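Local atomic coordinates of glycerol Dehydrogenase (Unidentified, PDB entry 5XN8), a protein that catalyses the NAD-dependent oxidation of glycerol to dihydroxyacetone, and probably acts on related diols such as 1,2-propanediol as well. Residues P15-L20 with M149-T154; T19-Y24 with N50-H55; E62-E67 with R74-I79; G84-V89 with Q107-V112. All blocks are in the same frame, centred on the assembly; numbering follows the deposited sequence.

Contact 1: P15-L20 with M149-T154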
# COMPACT_ATOMS: atom_id res chain seq x y z
N PRO A 15 -12.14 24.50 30.36
CA PRO A 15 -13.16 25.48 30.76
C PRO A 15 -12.98 25.91 32.21
O PRO A 15 -12.72 25.06 33.07
CB PRO A 15 -14.47 24.71 30.58
CG PRO A 15 -14.18 23.73 29.50
CD PRO A 15 -12.74 23.32 29.72
N ASP A 16 -13.09 27.21 32.47
CA ASP A 16 -13.03 27.78 33.83
C ASP A 16 -11.71 27.52 34.58
O ASP A 16 -11.69 27.52 35.80
CB ASP A 16 -14.22 27.30 34.66
CG ASP A 16 -15.56 27.56 33.98
OD1 ASP A 16 -15.85 28.72 33.63
OD2 ASP A 16 -16.32 26.59 33.78
N ALA A 17 -10.61 27.35 33.85
CA ALA A 17 -9.31 27.10 34.47
C ALA A 17 -8.80 28.28 35.30
O ALA A 17 -8.06 28.08 36.26
CB ALA A 17 -8.28 26.74 33.41
N SER A 18 -9.23 29.50 34.98
CA SER A 18 -8.81 30.69 35.72
C SER A 18 -9.45 30.79 37.12
O SER A 18 -8.95 31.54 37.97
CB SER A 18 -9.10 31.96 34.90
OG SER A 18 -10.44 32.00 34.43
N THR A 19 -10.54 30.06 37.33
CA THR A 19 -11.20 29.94 38.64
C THR A 19 -10.96 28.59 39.35
O THR A 19 -11.40 28.42 40.48
CB THR A 19 -12.73 30.13 38.48
OG1 THR A 19 -13.21 29.29 37.42
CG2 THR A 19 -13.06 31.60 38.18
N LEU A 20 -10.27 27.66 38.69
CA LEU A 20 -9.98 26.33 39.25
C LEU A 20 -8.50 26.08 39.60
O LEU A 20 -8.18 25.04 40.19
CB LEU A 20 -10.44 25.25 38.26
CG LEU A 20 -11.95 25.10 38.05
CD1 LEU A 20 -12.21 24.13 36.90
CD2 LEU A 20 -12.64 24.62 39.33
N MET A 149 3.52 27.97 36.84
CA MET A 149 2.23 27.53 36.31
C MET A 149 1.84 28.29 35.05
O MET A 149 2.14 29.49 34.93
CB MET A 149 1.13 27.71 37.34
CG MET A 149 1.16 26.71 38.48
SD MET A 149 -0.19 27.04 39.64
CE MET A 149 -1.58 26.46 38.68
N VAL A 150 1.18 27.59 34.13
CA VAL A 150 0.60 28.18 32.92
C VAL A 150 -0.86 27.74 32.88
O VAL A 150 -1.14 26.55 32.82
CB VAL A 150 1.31 27.70 31.63
CG1 VAL A 150 0.62 28.24 30.39
CG2 VAL A 150 2.79 28.09 31.65
N VAL A 151 -1.79 28.70 32.91
CA VAL A 151 -3.21 28.42 33.06
C VAL A 151 -3.98 28.96 31.85
O VAL A 151 -4.02 30.17 31.62
CB VAL A 151 -3.77 29.02 34.36
CG1 VAL A 151 -5.17 28.49 34.64
CG2 VAL A 151 -2.83 28.71 35.53
N MET A 152 -4.60 28.05 31.11
CA MET A 152 -5.28 28.37 29.86
C MET A 152 -6.78 28.13 30.04
O MET A 152 -7.24 27.00 30.02
CB MET A 152 -4.73 27.49 28.73
CG MET A 152 -3.21 27.51 28.60
SD MET A 152 -2.56 29.12 28.09
CE MET A 152 -3.08 29.19 26.39
N ASP A 153 -7.53 29.22 30.25
CA ASP A 153 -8.98 29.13 30.35
C ASP A 153 -9.53 29.25 28.94
O ASP A 153 -9.58 30.34 28.36
CB ASP A 153 -9.56 30.23 31.26
CG ASP A 153 -11.03 29.99 31.59
OD1 ASP A 153 -11.76 29.43 30.75
OD2 ASP A 153 -11.46 30.36 32.70
N THR A 154 -9.96 28.11 28.40
CA THR A 154 -10.37 28.02 27.00
C THR A 154 -11.75 28.63 26.74
O THR A 154 -12.10 28.87 25.60
CB THR A 154 -10.37 26.55 26.54
OG1 THR A 154 -11.27 25.80 27.36
CG2 THR A 154 -8.96 25.95 26.66
O HOH W 1 -14.08 30.99 31.95
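Asp153, at the end of strand 149-153, grips the turn that leads from Pro15 into the short helix 17-20 with both oxygens of its carboxylate. CG stands anti to the backbone N (chi1 -169°), beside the carbonyl carbon, and the carboxylate reaches across to the turn. Ser18 OG donates to Asp153 OD2 at 2.6 Å, on the anti lone pair that faces away from OD1. Ser18 N adds a weak but fairly straight bond to the same OD2. Asp153 OD1 takes a weak, bent bond from Asp16 N (131° at the hydrogen). The inner part of the contact is tight, methyl groups packing on each other and on backbone carbonyls: Ala17 CB lies 3.6 Å from Met152 O and 3.8 Å from Val151 CG1, and Val151 CG1 also approaches Ala17 O to 3.3 Å. The outer side is looser. Asp16 starts its side chain away from the strand, and water 1 joins the two acids, donating to Asp153 OD2 at 2.8 Å and weakly to Asp16 OD1. Asp16 OD1 and Asp153 OD2 are 4.8 Å apart, and the water probably eases their repulsion. Pro15 CD merely lies beside Thr154 OG1, which is hydrogen-bonded to Glu231. Leu2 of the second subunit packs on Ala17, so the turn also borders the subunit interface. Asp153 is the N-cap of helix 154-158, its OD1 hydrogen-bonded to Ala155 N; one carboxylate thus ties a loop to a strand-to-helix junction of a Rossmann-like parallel sheet, beside the outermost strand 10-14 and near Thr116, a probable NAD(+)-binding residue.

Contact 2: T19-Y24 with N50-H55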
# COMPACT_ATOMS: atom_id res chain seq x y z
N THR A 19 -10.54 30.06 37.33
CA THR A 19 -11.20 29.94 38.64
C THR A 19 -10.96 28.59 39.35
O THR A 19 -11.40 28.42 40.48
CB THR A 19 -12.73 30.13 38.48
OG1 THR A 19 -13.21 29.29 37.42
CG2 THR A 19 -13.06 31.60 38.18
N LEU A 20 -10.27 27.66 38.69
CA LEU A 20 -9.98 26.33 39.25
C LEU A 20 -8.50 26.08 39.60
O LEU A 20 -8.18 25.04 40.19
CB LEU A 20 -10.44 25.25 38.26
CG LEU A 20 -11.95 25.10 38.05
CD1 LEU A 20 -12.21 24.13 36.90
CD2 LEU A 20 -12.64 24.62 39.33
N PHE A 21 -7.61 27.01 39.25
CA PHE A 21 -6.16 26.81 39.43
C PHE A 21 -5.67 27.08 40.85
O PHE A 21 -4.50 26.83 41.15
CB PHE A 21 -5.38 27.64 38.40
CG PHE A 21 -5.11 29.07 38.81
CD1 PHE A 21 -6.08 30.06 38.68
CD2 PHE A 21 -3.86 29.43 39.30
CE1 PHE A 21 -5.81 31.37 39.05
CE2 PHE A 21 -3.59 30.73 39.69
CZ PHE A 21 -4.56 31.71 39.55
N GLY A 22 -6.55 27.60 41.72
CA GLY A 22 -6.19 27.93 43.09
C GLY A 22 -5.68 26.76 43.92
O GLY A 22 -4.82 26.95 44.78
N ALA A 23 -6.22 25.57 43.67
CA ALA A 23 -5.79 24.35 44.37
C ALA A 23 -4.29 24.13 44.24
O ALA A 23 -3.61 23.86 45.23
CB ALA A 23 -6.55 23.14 43.82
N TYR A 24 -3.78 24.28 43.02
CA TYR A 24 -2.36 24.07 42.74
C TYR A 24 -1.52 25.29 43.15
O TYR A 24 -0.39 25.13 43.60
CB TYR A 24 -2.13 23.75 41.26
CG TYR A 24 -2.91 22.54 40.75
CD1 TYR A 24 -4.20 22.68 40.28
CD2 TYR A 24 -2.32 21.27 40.70
CE1 TYR A 24 -4.92 21.59 39.78
CE2 TYR A 24 -3.02 20.17 40.21
CZ TYR A 24 -4.32 20.34 39.75
OH TYR A 24 -5.03 19.26 39.26
N ASN A 50 -11.55 36.20 43.12
CA ASN A 50 -12.57 35.48 43.90
C ASN A 50 -12.24 33.99 44.07
O ASN A 50 -12.49 33.42 45.14
CB ASN A 50 -13.97 35.62 43.27
CG ASN A 50 -14.59 37.00 43.50
OD1 ASN A 50 -14.19 37.76 44.39
ND2 ASN A 50 -15.59 37.32 42.68
N GLY A 51 -11.71 33.38 43.02
CA GLY A 51 -11.32 31.97 43.04
C GLY A 51 -10.12 31.69 43.92
O GLY A 51 -10.10 30.70 44.65
N LEU A 52 -9.11 32.56 43.84
CA LEU A 52 -7.93 32.48 44.72
C LEU A 52 -8.30 32.70 46.18
O LEU A 52 -7.77 32.02 47.06
CB LEU A 52 -6.85 33.47 44.29
CG LEU A 52 -6.09 33.14 43.00
CD1 LEU A 52 -5.45 34.37 42.38
CD2 LEU A 52 -5.04 32.07 43.25
N HIS A 53 -9.21 33.64 46.43
CA HIS A 53 -9.76 33.88 47.78
C HIS A 53 -10.47 32.63 48.33
O HIS A 53 -10.31 32.31 49.50
CB HIS A 53 -10.71 35.09 47.80
CG HIS A 53 -10.02 36.42 47.80
ND1 HIS A 53 -8.99 36.74 48.66
CD2 HIS A 53 -10.25 37.54 47.07
CE1 HIS A 53 -8.60 37.98 48.44
NE2 HIS A 53 -9.35 38.49 47.48
N SER A 54 -11.23 31.94 47.48
CA SER A 54 -11.96 30.74 47.90
C SER A 54 -11.06 29.57 48.33
O SER A 54 -11.50 28.71 49.10
CB SER A 54 -12.95 30.28 46.82
OG SER A 54 -12.28 29.71 45.70
N HIS A 55 -9.81 29.54 47.85
CA HIS A 55 -8.80 28.61 48.39
C HIS A 55 -7.89 29.24 49.47
O HIS A 55 -6.80 28.74 49.72
CB HIS A 55 -7.93 28.02 47.27
CG HIS A 55 -8.69 27.25 46.23
ND1 HIS A 55 -9.17 27.85 45.09
CD2 HIS A 55 -9.01 25.93 46.13
CE1 HIS A 55 -9.78 26.94 44.34
NE2 HIS A 55 -9.70 25.77 44.95
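Thr19 and Gly51 bring their CA atoms within 4.8 Å, and Gly22 and Leu52 theirs within 5.1 Å, so the bend between helices 17-20 and 22-25 lies close against the last turn of helix 38-54. Neither glycine has a side chain to keep the backbones apart. The imidazole of His55 uses the room at Gly22, lying flat against the backbone: Gly22 CA sits over the ring face, 4.0 Å from its centroid in a CH-pi contact and 29° off the normal, while Ala23 N lies over the centre of the same face. His55 CG, anti to the carbonyl carbon (chi1 -59°), is thereby placed 3.8 Å from Gly22 C. Rotation of the ring is fixed by His55 ND1, which donates to Gly51 O at 3.0 Å with the acceptor tilted 22° out of the ring plane. Ser54 OG donates to Gly51 O too, 2.6 Å away and from the opposite face of the carbonyl plane, so two side chains clasp one oxygen at the helix end. Deeper in, Phe21 and Leu52 meet obliquely, the ring tip CZ lying 3.7 Å from Leu52 CD2. The Phe21 ring also reaches Met149 and Val151 of one strand and Val112 and Ile114 of another, while Leu52 touches Leu59. Apolar packing is therefore buried toward the sheet, with the histidine nearer the surface. Such an arrangement belongs to the helical layer of a three-layer alpha/beta, Rossmann-like domain, here the end of helix 38-54 joined to the bend at Phe21 over one face of the parallel sheet.

Contact 3: E62-E67 with R74-I79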
# COMPACT_ATOMS: atom_id res chain seq x y z
N GLU A 62 -3.10 44.83 41.05
CA GLU A 62 -2.54 46.12 40.64
C GLU A 62 -2.58 46.29 39.12
O GLU A 62 -2.49 45.32 38.37
CB GLU A 62 -1.10 46.26 41.17
CG GLU A 62 -0.50 47.66 41.10
CD GLU A 62 -1.24 48.69 41.94
OE1 GLU A 62 -1.24 48.58 43.18
OE2 GLU A 62 -1.83 49.62 41.34
N ARG A 63 -2.74 47.54 38.69
CA ARG A 63 -2.91 47.88 37.28
C ARG A 63 -1.57 47.86 36.54
O ARG A 63 -0.56 48.32 37.06
CB ARG A 63 -3.55 49.28 37.16
CG ARG A 63 -3.96 49.66 35.76
CD ARG A 63 -4.60 51.05 35.71
NE ARG A 63 -4.02 51.87 34.66
CZ ARG A 63 -2.86 52.52 34.75
NH1 ARG A 63 -2.12 52.47 35.85
NH2 ARG A 63 -2.44 53.25 33.71
N PHE A 64 -1.60 47.33 35.31
CA PHE A 64 -0.43 47.26 34.43
C PHE A 64 -0.60 48.31 33.32
O PHE A 64 -1.66 48.41 32.71
CB PHE A 64 -0.32 45.83 33.86
CG PHE A 64 0.65 45.69 32.73
CD1 PHE A 64 2.00 45.95 32.91
CD2 PHE A 64 0.22 45.27 31.47
CE1 PHE A 64 2.90 45.81 31.86
CE2 PHE A 64 1.12 45.13 30.42
CZ PHE A 64 2.46 45.40 30.61
N ASN A 65 0.45 49.11 33.08
CA ASN A 65 0.38 50.26 32.15
C ASN A 65 0.40 49.91 30.66
O ASN A 65 0.18 50.79 29.82
CB ASN A 65 1.49 51.28 32.45
CG ASN A 65 1.24 52.06 33.72
OD1 ASN A 65 0.12 52.50 33.97
ND2 ASN A 65 2.29 52.26 34.51
N GLY A 66 0.70 48.66 30.33
CA GLY A 66 0.57 48.17 28.95
C GLY A 66 1.87 47.90 28.22
O GLY A 66 1.83 47.42 27.08
N GLU A 67 3.00 48.18 28.86
CA GLU A 67 4.31 47.97 28.24
C GLU A 67 5.26 47.21 29.17
O GLU A 67 5.36 47.54 30.34
CB GLU A 67 4.93 49.31 27.86
CG GLU A 67 6.02 49.22 26.80
CD GLU A 67 5.47 48.83 25.44
OE1 GLU A 67 4.61 49.58 24.91
OE2 GLU A 67 5.90 47.79 24.90
N ARG A 74 10.18 47.81 37.59
CA ARG A 74 10.65 48.41 38.85
C ARG A 74 9.54 49.13 39.62
O ARG A 74 9.56 49.14 40.85
CB ARG A 74 11.83 49.37 38.60
CG ARG A 74 13.20 48.73 38.34
CD ARG A 74 13.21 47.35 37.73
NE ARG A 74 14.59 46.84 37.62
CZ ARG A 74 15.06 46.06 36.65
NH1 ARG A 74 14.29 45.64 35.64
NH2 ARG A 74 16.34 45.69 36.68
N ARG A 75 8.58 49.72 38.90
CA ARG A 75 7.42 50.37 39.53
C ARG A 75 6.54 49.35 40.26
O ARG A 75 6.13 49.58 41.39
CB ARG A 75 6.60 51.15 38.49
CG ARG A 75 5.54 52.09 39.08
CD ARG A 75 4.64 52.68 37.99
NE ARG A 75 3.79 51.66 37.36
CZ ARG A 75 2.67 51.14 37.87
NH1 ARG A 75 2.19 51.54 39.05
NH2 ARG A 75 1.99 50.22 37.18
N LEU A 76 6.27 48.23 39.60
CA LEU A 76 5.41 47.16 40.15
C LEU A 76 6.11 46.37 41.26
O LEU A 76 5.45 45.97 42.23
CB LEU A 76 4.94 46.21 39.05
CG LEU A 76 3.86 46.74 38.09
CD1 LEU A 76 3.73 45.82 36.89
CD2 LEU A 76 2.52 46.95 38.79
N ILE A 77 7.41 46.13 41.11
CA ILE A 77 8.22 45.52 42.18
C ILE A 77 8.12 46.32 43.47
O ILE A 77 7.89 45.74 44.54
CB ILE A 77 9.70 45.34 41.74
CG1 ILE A 77 9.80 44.16 40.76
CG2 ILE A 77 10.60 45.07 42.95
CD1 ILE A 77 11.09 44.12 39.97
N ALA A 78 8.27 47.64 43.38
CA ALA A 78 8.17 48.54 44.53
C ALA A 78 6.84 48.39 45.27
O ALA A 78 6.81 48.40 46.49
CB ALA A 78 8.38 49.99 44.12
N ILE A 79 5.74 48.24 44.52
CA ILE A 79 4.41 48.03 45.12
C ILE A 79 4.31 46.62 45.70
O ILE A 79 3.72 46.42 46.76
CB ILE A 79 3.24 48.27 44.12
CG1 ILE A 79 3.30 49.67 43.51
CG2 ILE A 79 1.90 48.09 44.83
CD1 ILE A 79 2.38 49.87 42.31
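Glu62 and Arg75 both send CG off anti to the backbone N (chi1 -167° and -168°), one from the end of strand 58-63 and the other from helix 70-83. The Arg75 chain then bends at chi3 (67°) and ends at the backbone of Arg63, whereas that of Glu62 bends already at chi2. Arg75 NH2 donates to Arg63 O at 3.2 Å; the oxygen lies in the guanidinium plane at its edge, though the donor is tilted from the carbonyl plane. Beside this bond the amide of Asn65 crosses the Arg75 side chain at about a right angle. Two donors face each other there, Asn65 ND2 lying 3.3 Å from Arg75 NE. Glu72 OE1 takes a hydrogen bond from Asn65 ND2 and Glu72 OE2 forms a salt bridge with Arg75 NH2; an acceptor to both, Glu72 probably lets the two donors lie so close. The inner half is mostly apolar. Leu76 CD2 lies 3.9 Å from Glu62 CG and 3.8 Å from Arg63 O, while Leu76 CD1 touches Phe64 CD1 at 4.3 Å. Glu62 crosses Ile79 at about a right angle, its CG and CD against Ile79 CD1 and its OE1 3.6 Å from Ile79 CG2. That oxygen, although against a methyl, is hydrogen-bonded to His60. Leu76 continues inward to Phe33 and Ile35 of strand 31-36 and to Ile103 of helix 94-107. Chemically, Leu76 and Ile79 together carry the apolar packing, while a charged outer side, in which Glu72 probably balances Arg75, ties the helix to a backbone carbonyl near the end of strand 58-63.

Contact 4: G84-V89 with Q107-V112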
# COMPACT_ATOMS: atom_id res chain seq x y z
N GLY A 84 4.22 42.80 50.42
CA GLY A 84 4.88 41.58 50.91
C GLY A 84 4.33 40.29 50.32
O GLY A 84 4.30 39.26 51.00
N CYS A 85 3.89 40.35 49.06
CA CYS A 85 3.25 39.22 48.40
C CYS A 85 4.28 38.18 48.00
O CYS A 85 5.38 38.52 47.55
CB CYS A 85 2.46 39.70 47.17
SG CYS A 85 0.95 40.64 47.54
N ARG A 86 3.92 36.90 48.16
CA ARG A 86 4.86 35.79 48.03
C ARG A 86 4.89 35.13 46.64
O ARG A 86 5.73 34.27 46.39
CB ARG A 86 4.57 34.74 49.12
CG ARG A 86 5.03 35.15 50.52
CD ARG A 86 6.53 34.93 50.71
NE ARG A 86 7.35 36.07 50.32
CZ ARG A 86 8.61 36.02 49.85
NH1 ARG A 86 9.25 34.85 49.68
NH2 ARG A 86 9.23 37.15 49.52
N GLY A 87 3.98 35.52 45.76
CA GLY A 87 4.00 35.08 44.37
C GLY A 87 3.54 36.17 43.42
O GLY A 87 3.12 37.24 43.85
N VAL A 88 3.61 35.88 42.12
CA VAL A 88 3.19 36.80 41.06
C VAL A 88 2.24 36.08 40.09
O VAL A 88 2.56 34.99 39.63
CB VAL A 88 4.38 37.32 40.23
CG1 VAL A 88 3.98 38.60 39.48
CG2 VAL A 88 5.59 37.58 41.11
N VAL A 89 1.09 36.69 39.81
CA VAL A 89 0.19 36.25 38.75
C VAL A 89 0.12 37.34 37.67
O VAL A 89 -0.08 38.50 37.98
CB VAL A 89 -1.25 35.98 39.27
CG1 VAL A 89 -2.17 35.54 38.13
CG2 VAL A 89 -1.23 34.95 40.39
N GLN A 107 12.66 39.08 42.08
CA GLN A 107 12.25 38.89 43.49
C GLN A 107 12.38 37.45 43.99
O GLN A 107 12.10 37.20 45.16
CB GLN A 107 10.82 39.38 43.69
CG GLN A 107 10.64 40.88 43.47
CD GLN A 107 11.44 41.70 44.46
OE1 GLN A 107 12.35 42.44 44.08
NE2 GLN A 107 11.14 41.55 45.74
N LYS A 108 12.80 36.53 43.13
CA LYS A 108 12.89 35.10 43.46
C LYS A 108 11.55 34.56 43.97
O LYS A 108 11.48 33.99 45.06
CB LYS A 108 14.02 34.83 44.47
CG LYS A 108 15.37 35.37 44.04
CD LYS A 108 16.47 34.92 45.00
CE LYS A 108 17.80 35.58 44.66
NZ LYS A 108 17.75 37.06 44.82
N LEU A 109 10.50 34.78 43.17
CA LEU A 109 9.14 34.36 43.52
C LEU A 109 8.57 33.44 42.43
O LEU A 109 8.96 33.54 41.26
CB LEU A 109 8.22 35.58 43.68
CG LEU A 109 8.62 36.66 44.70
CD1 LEU A 109 7.75 37.89 44.52
CD2 LEU A 109 8.54 36.17 46.15
N PRO A 110 7.63 32.56 42.82
CA PRO A 110 6.93 31.74 41.83
C PRO A 110 6.01 32.58 40.94
O PRO A 110 5.48 33.61 41.38
CB PRO A 110 6.12 30.76 42.69
CG PRO A 110 5.90 31.49 43.96
CD PRO A 110 7.15 32.27 44.19
N VAL A 111 5.83 32.12 39.70
CA VAL A 111 5.13 32.85 38.66
C VAL A 111 3.98 32.00 38.13
O VAL A 111 4.15 30.82 37.85
CB VAL A 111 6.08 33.19 37.48
CG1 VAL A 111 5.32 33.88 36.35
CG2 VAL A 111 7.25 34.03 37.96
N VAL A 112 2.81 32.63 38.00
CA VAL A 112 1.67 32.05 37.31
C VAL A 112 1.36 32.96 36.13
O VAL A 112 1.25 34.17 36.31
CB VAL A 112 0.43 31.97 38.23
CG1 VAL A 112 -0.75 31.34 37.50
CG2 VAL A 112 0.76 31.22 39.51
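Val88 and Val89 pair in parallel register with Val111 and Val112. Two backbone hydrogen bonds hold the strands: Val88 N to Pro110 O at 3.0 Å and Val112 N to Val88 O at 2.9 Å. CA-H...O contacts accompany them, Val111 CA lying 3.5 Å from Val88 O and Val89 CA 3.4 Å from Val112 O. Among the apolar pairs, Val89 and Val112 lie side by side on one face of the sheet, CG2 of the former 4.0 Å from CB of the latter, with Phe32 against both. On the other face, Leu109 crosses Val88 at about a right angle, CD1 to CG2, and Val88 meets Ala100 and Ile103 of helix 94-107. The remaining interaction is of a charged group with a methyl. Arg86, bent at chi2 and chi3, lays its guanidinium across Leu109, whose CD2 sits 3.5 Å above that plane, offset toward the rim. Leu109 CD2 and Pro110 CD also close on Arg86 O, the ring carbon at 3.3 Å. A Schellman motif at Lys108 ends helix 94-107 and turns the chain toward its strand. Strand, helix and neighbouring parallel strand form the beta-alpha-beta crossover of a Rossmann-like fold; the helix begins at Gly94 and Lys95, which probably bind NAD(+).

How the contacts relate
All four contacts lie in the N-terminal, Rossmann-like part of the chain. Contacts 3 and 4 are nested, one after the other, in the long loop closed by contact 1, while contact 2 starts from the same segment as contact 1 and shares Thr19 and Leu20 with it. Contacts 1, 3 and 4 reach the same six-stranded parallel sheet, where strands 149-153 and 111-115 are neighbours. Centres of contacts 1 and 2 are about 10 Å apart, those of 3 and 4 about 14 Å; the latter two touch through Ile77 and Gln107. Contacts 1 and 3 come close to probable NAD(+)-binding residues, while 2 and 4 build the layers behind; contacts 1 and 2 also meet the second subunit.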